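Local coordinates for protein Niban 2 (PDB 7CTP) that may suppress apoptosis and promote melanoma cell invasion in vitro, the piece described being its PH domain together with the long helical region, at residues K329-V338 with F502-T510. Sequence-based numbering, arbitrary orientation.
Sequences KAEVCVRNHV and FLLKKLAPT
Cys333 turns its sulfur toward the side chains of 502-510, where SG meets CD2 of Leu503 at 3.5 Å and the CB of Lys506 at 4.0 Å. With SG anti to the backbone N (chi1 -176°), the thiol reaches across the interface and also lies obliquely beside the Phe502 ring, a Cys sulfur-aromatic contact with SG 5.5 Å from the ring centroid. Both Leu503 methyls meet CG2 of Val334, CD1 at 3.7 Å, the two side chains crossing at a slant; CD2, shared with Cys333 SG, also meets CG2 of Val338 at 3.7 Å, those side chains nearly at right angles.

The pair illustrates helix-helix packing through apolar side chains without a hydrogen bond between the segments: the axes of 329-337, the end of helix 260-337, and of 502-510, within helix 464-511, come to 10.6 Å, their N-to-C directions 134° apart, nearer antiparallel than parallel. Helix 532-555 closes over part of the seam, touching Val334 through Thr543 and Leu503 through Val544.

Around Phe502, CB of His337 sits at the ring edge, 3.8 Å from CE2, and CG2 of Val338 approaches CD2 obliquely, the Val338 and Phe502 side chains running past each other in opposite directions. Farther along, Leu507 sets CD1 against Ala330 CB, and at the exposed margin CD of Lys329 lies 4.0 Å from both OG1 and CG2 of Thr510, in van der Waals contact.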
ATOM      1  N   LYS A 329     -19.010 -23.113  16.220  1.00 33.32           N
ATOM      2  CA  LYS A 329     -18.575 -23.415  14.861  1.00 31.39           C
ATOM      3  C   LYS A 329     -17.284 -22.683  14.512  1.00 34.33           C
ATOM      4  O   LYS A 329     -16.426 -23.235  13.815  1.00 29.88           O
ATOM      5  CB  LYS A 329     -19.684 -23.069  13.869  1.00 36.79           C
ATOM      6  CG  LYS A 329     -20.911 -23.964  13.995  1.00 37.63           C
ATOM      7  CD  LYS A 329     -22.037 -23.497  13.093  1.00 38.70           C
ATOM      8  CE  LYS A 329     -23.231 -24.443  13.154  1.00 38.68           C
ATOM      9  NZ  LYS A 329     -23.884 -24.442  14.491  1.00 59.56           N
ATOM     10  N   ALA A 330     -17.124 -21.445  14.989  1.00 27.62           N
ATOM     11  CA  ALA A 330     -15.898 -20.704  14.709  1.00 26.98           C
ATOM     12  C   ALA A 330     -14.691 -21.391  15.333  1.00 30.15           C
ATOM     13  O   ALA A 330     -13.648 -21.544  14.687  1.00 25.57           O
ATOM     14  CB  ALA A 330     -16.020 -19.263  15.204  1.00 30.00           C
ATOM     15  N   GLU A 331     -14.813 -21.813  16.599  1.00 29.84           N
ATOM     16  CA  GLU A 331     -13.678 -22.425  17.279  1.00 25.62           C
ATOM     17  C   GLU A 331     -13.280 -23.736  16.613  1.00 26.66           C
ATOM     18  O   GLU A 331     -12.084 -24.034  16.487  1.00 26.57           O
ATOM     19  CB  GLU A 331     -14.000 -22.628  18.760  1.00 27.40           C
ATOM     20  CG  GLU A 331     -13.791 -21.360  19.593  1.00 30.69           C
ATOM     21  CD  GLU A 331     -14.328 -21.482  21.012  1.00 43.24           C
ATOM     22  OE1 GLU A 331     -15.057 -22.454  21.294  1.00 38.02           O
ATOM     23  OE2 GLU A 331     -14.023 -20.600  21.840  1.00 47.05           O
ATOM     24  N   VAL A 332     -14.263 -24.512  16.151  1.00 27.97           N
ATOM     25  CA  VAL A 332     -13.951 -25.750  15.441  1.00 33.04           C
ATOM     26  C   VAL A 332     -13.205 -25.442  14.154  1.00 31.55           C
ATOM     27  O   VAL A 332     -12.244 -26.131  13.792  1.00 29.14           O
ATOM     28  CB  VAL A 332     -15.231 -26.562  15.167  1.00 35.10           C
ATOM     29  CG1 VAL A 332     -14.929 -27.692  14.169  1.00 33.47           C
ATOM     30  CG2 VAL A 332     -15.804 -27.133  16.459  1.00 37.93           C
ATOM     31  N   CYS A 333     -13.624 -24.382  13.447  1.00 25.10           N
ATOM     32  CA  CYS A 333     -13.011 -24.079  12.159  1.00 21.96           C
ATOM     33  C   CYS A 333     -11.576 -23.600  12.359  1.00 22.47           C
ATOM     34  O   CYS A 333     -10.675 -23.971  11.596  1.00 24.41           O
ATOM     35  CB  CYS A 333     -13.871 -23.053  11.405  1.00 25.13           C
ATOM     36  SG  CYS A 333     -13.302 -22.650   9.713  1.00 33.89           S
ATOM     37  N   VAL A 334     -11.330 -22.822  13.421  1.00 24.68           N
ATOM     38  CA  VAL A 334      -9.960 -22.413  13.726  1.00 24.06           C
ATOM     39  C   VAL A 334      -9.105 -23.624  14.087  1.00 26.98           C
ATOM     40  O   VAL A 334      -7.971 -23.772  13.614  1.00 26.14           O
ATOM     41  CB  VAL A 334      -9.943 -21.374  14.861  1.00 23.06           C
ATOM     42  CG1 VAL A 334      -8.522 -21.168  15.348  1.00 26.81           C
ATOM     43  CG2 VAL A 334     -10.545 -20.057  14.387  1.00 27.95           C
ATOM     44  N   ARG A 335      -9.628 -24.495  14.955  1.00 29.56           N
ATOM     45  CA  ARG A 335      -8.831 -25.626  15.421  1.00 25.61           C
ATOM     46  C   ARG A 335      -8.466 -26.545  14.267  1.00 25.25           C
ATOM     47  O   ARG A 335      -7.323 -27.011  14.169  1.00 29.95           O
ATOM     48  CB  ARG A 335      -9.581 -26.408  16.502  1.00 32.51           C
ATOM     49  CG  ARG A 335      -8.807 -26.519  17.817  1.00 53.81           C
ATOM     50  CD  ARG A 335      -9.746 -26.648  19.014  1.00 41.18           C
ATOM     51  NE  ARG A 335     -10.888 -27.491  18.697  1.00 30.40           N
ATOM     52  CZ  ARG A 335     -12.118 -27.299  19.153  1.00 34.65           C
ATOM     53  NH1 ARG A 335     -13.085 -28.127  18.790  1.00 35.65           N
ATOM     54  NH2 ARG A 335     -12.380 -26.296  19.984  1.00 34.00           N
ATOM     55  N   ASN A 336      -9.411 -26.786  13.363  1.00 24.85           N
ATOM     56  CA  ASN A 336      -9.207 -27.774  12.316  1.00 23.18           C
ATOM     57  C   ASN A 336      -8.533 -27.211  11.077  1.00 33.49           C
ATOM     58  O   ASN A 336      -7.810 -27.945  10.393  1.00 29.18           O
ATOM     59  CB  ASN A 336     -10.544 -28.397  11.915  1.00 24.38           C
ATOM     60  CG  ASN A 336     -11.165 -29.199  13.035  1.00 31.94           C
ATOM     61  OD1 ASN A 336     -10.597 -29.281  14.125  1.00 31.59           O
ATOM     62  ND2 ASN A 336     -12.340 -29.776  12.782  1.00 28.08           N
ATOM     63  N   HIS A 337      -8.734 -25.928  10.777  1.00 27.22           N
ATOM     64  CA  HIS A 337      -8.394 -25.405   9.463  1.00 29.07           C
ATOM     65  C   HIS A 337      -7.503 -24.173   9.472  1.00 30.01           C
ATOM     66  O   HIS A 337      -7.062 -23.757   8.393  1.00 30.10           O
ATOM     67  CB  HIS A 337      -9.682 -25.093   8.677  1.00 25.50           C
ATOM     68  CG  HIS A 337     -10.593 -26.272   8.535  1.00 30.40           C
ATOM     69  ND1 HIS A 337     -10.259 -27.380   7.784  1.00 34.32           N
ATOM     70  CD2 HIS A 337     -11.809 -26.531   9.069  1.00 28.13           C
ATOM     71  CE1 HIS A 337     -11.235 -28.268   7.855  1.00 36.55           C
ATOM     72  NE2 HIS A 337     -12.187 -27.781   8.630  1.00 30.73           N
ATOM     73  N   VAL A 338      -7.214 -23.582  10.632  1.00 27.26           N
ATOM     74  CA  VAL A 338      -6.368 -22.394  10.698  1.00 29.65           C
ATOM     75  C   VAL A 338      -5.162 -22.663  11.584  1.00 27.48           C
ATOM     76  O   VAL A 338      -4.015 -22.510  11.153  1.00 29.40           O
ATOM     77  CB  VAL A 338      -7.136 -21.168  11.230  1.00 28.55           C
ATOM     78  CG1 VAL A 338      -6.232 -19.936  11.185  1.00 29.94           C
ATOM     79  CG2 VAL A 338      -8.402 -20.935  10.442  1.00 26.47           C
ATOM     80  N   PHE A 502     -10.625 -15.986   5.497  1.00 23.27           N
ATOM     81  CA  PHE A 502     -10.878 -17.412   5.339  1.00 27.58           C
ATOM     82  C   PHE A 502     -12.024 -17.870   6.238  1.00 22.67           C
ATOM     83  O   PHE A 502     -12.958 -18.542   5.782  1.00 25.47           O
ATOM     84  CB  PHE A 502      -9.600 -18.188   5.647  1.00 25.47           C
ATOM     85  CG  PHE A 502      -9.783 -19.679   5.656  1.00 27.11           C
ATOM     86  CD1 PHE A 502      -9.752 -20.394   4.475  1.00 28.05           C
ATOM     87  CD2 PHE A 502      -9.992 -20.359   6.850  1.00 26.79           C
ATOM     88  CE1 PHE A 502      -9.926 -21.777   4.477  1.00 39.55           C
ATOM     89  CE2 PHE A 502     -10.166 -21.737   6.863  1.00 31.11           C
ATOM     90  CZ  PHE A 502     -10.133 -22.444   5.669  1.00 32.38           C
ATOM     91  N   LEU A 503     -11.961 -17.516   7.522  1.00 22.24           N
ATOM     92  CA  LEU A 503     -12.998 -17.920   8.470  1.00 26.05           C
ATOM     93  C   LEU A 503     -14.346 -17.321   8.106  1.00 26.04           C
ATOM     94  O   LEU A 503     -15.380 -17.995   8.173  1.00 25.16           O
ATOM     95  CB  LEU A 503     -12.603 -17.495   9.880  1.00 29.41           C
ATOM     96  CG  LEU A 503     -11.463 -18.260  10.536  1.00 35.01           C
ATOM     97  CD1 LEU A 503     -11.031 -17.487  11.764  1.00 28.25           C
ATOM     98  CD2 LEU A 503     -11.904 -19.673  10.894  1.00 29.09           C
ATOM     99  N   LEU A 504     -14.358 -16.032   7.753  1.00 23.12           N
ATOM    100  CA  LEU A 504     -15.622 -15.387   7.426  1.00 22.35           C
ATOM    101  C   LEU A 504     -16.282 -16.058   6.231  1.00 19.12           C
ATOM    102  O   LEU A 504     -17.502 -16.251   6.217  1.00 21.41           O
ATOM    103  CB  LEU A 504     -15.390 -13.900   7.162  1.00 21.40           C
ATOM    104  CG  LEU A 504     -14.986 -13.095   8.403  1.00 22.47           C
ATOM    105  CD1 LEU A 504     -14.742 -11.644   8.007  1.00 24.82           C
ATOM    106  CD2 LEU A 504     -16.049 -13.190   9.503  1.00 25.61           C
ATOM    107  N   LYS A 505     -15.489 -16.448   5.236  1.00 23.39           N
ATOM    108  CA  LYS A 505     -16.045 -17.136   4.076  1.00 21.76           C
ATOM    109  C   LYS A 505     -16.612 -18.497   4.463  1.00 23.08           C
ATOM    110  O   LYS A 505     -17.727 -18.849   4.062  1.00 23.62           O
ATOM    111  CB  LYS A 505     -14.989 -17.282   2.986  1.00 25.44           C
ATOM    112  CG  LYS A 505     -15.568 -17.905   1.723  1.00 31.32           C
ATOM    113  CD  LYS A 505     -14.484 -18.280   0.739  1.00 36.01           C
ATOM    114  CE  LYS A 505     -14.389 -17.243  -0.371  1.00 55.08           C
ATOM    115  NZ  LYS A 505     -13.052 -17.255  -1.027  1.00 60.03           N
ATOM    116  N   LYS A 506     -15.870 -19.267   5.265  1.00 25.24           N
ATOM    117  CA  LYS A 506     -16.367 -20.570   5.707  1.00 23.29           C
ATOM    118  C   LYS A 506     -17.634 -20.425   6.542  1.00 27.64           C
ATOM    119  O   LYS A 506     -18.558 -21.246   6.439  1.00 26.05           O
ATOM    120  CB  LYS A 506     -15.287 -21.300   6.505  1.00 26.48           C
ATOM    121  CG  LYS A 506     -14.062 -21.706   5.696  1.00 29.08           C
ATOM    122  CD  LYS A 506     -14.403 -22.735   4.625  1.00 35.22           C
ATOM    123  CE  LYS A 506     -13.159 -23.079   3.791  1.00 36.41           C
ATOM    124  NZ  LYS A 506     -13.525 -23.763   2.514  1.00 41.06           N
ATOM    125  N   LEU A 507     -17.701 -19.381   7.374  1.00 25.69           N
ATOM    126  CA  LEU A 507     -18.857 -19.175   8.242  1.00 25.59           C
ATOM    127  C   LEU A 507     -20.028 -18.487   7.546  1.00 27.23           C
ATOM    128  O   LEU A 507     -21.114 -18.426   8.125  1.00 26.23           O
ATOM    129  CB  LEU A 507     -18.443 -18.373   9.482  1.00 21.80           C
ATOM    130  CG  LEU A 507     -17.463 -19.058  10.447  1.00 24.29           C
ATOM    131  CD1 LEU A 507     -16.895 -18.078  11.465  1.00 27.26           C
ATOM    132  CD2 LEU A 507     -18.130 -20.235  11.150  1.00 27.59           C
ATOM    133  N   ALA A 508     -19.849 -17.994   6.321  1.00 25.24           N
ATOM    134  CA  ALA A 508     -20.900 -17.197   5.687  1.00 25.96           C
ATOM    135  C   ALA A 508     -22.220 -17.943   5.509  1.00 27.75           C
ATOM    136  O   ALA A 508     -23.274 -17.321   5.738  1.00 28.95           O
ATOM    137  CB  ALA A 508     -20.409 -16.648   4.344  1.00 30.81           C
ATOM    138  N   PRO A 509     -22.259 -19.222   5.099  1.00 30.90           N
ATOM    139  CA  PRO A 509     -23.564 -19.896   4.998  1.00 29.13           C
ATOM    140  C   PRO A 509     -24.299 -19.963   6.322  1.00 31.95           C
ATOM    141  O   PRO A 509     -25.536 -19.943   6.343  1.00 37.29           O
ATOM    142  CB  PRO A 509     -23.202 -21.295   4.480  1.00 29.19           C
ATOM    143  CG  PRO A 509     -21.896 -21.120   3.801  1.00 34.25           C
ATOM    144  CD  PRO A 509     -21.173 -20.094   4.618  1.00 33.41           C
ATOM    145  N   THR A 510     -23.571 -20.007   7.436  1.00 27.57           N
ATOM    146  CA  THR A 510     -24.221 -20.016   8.740  1.00 30.27           C
ATOM    147  C   THR A 510     -24.783 -18.643   9.084  1.00 32.80           C
ATOM    148  O   THR A 510     -25.914 -18.528   9.573  1.00 33.85           O
ATOM    149  CB  THR A 510     -23.233 -20.479   9.814  1.00 35.32           C
ATOM    150  OG1 THR A 510     -22.809 -21.822   9.531  1.00 34.78           O
ATOM    151  CG2 THR A 510     -23.877 -20.445  11.190  1.00 38.22           C
TER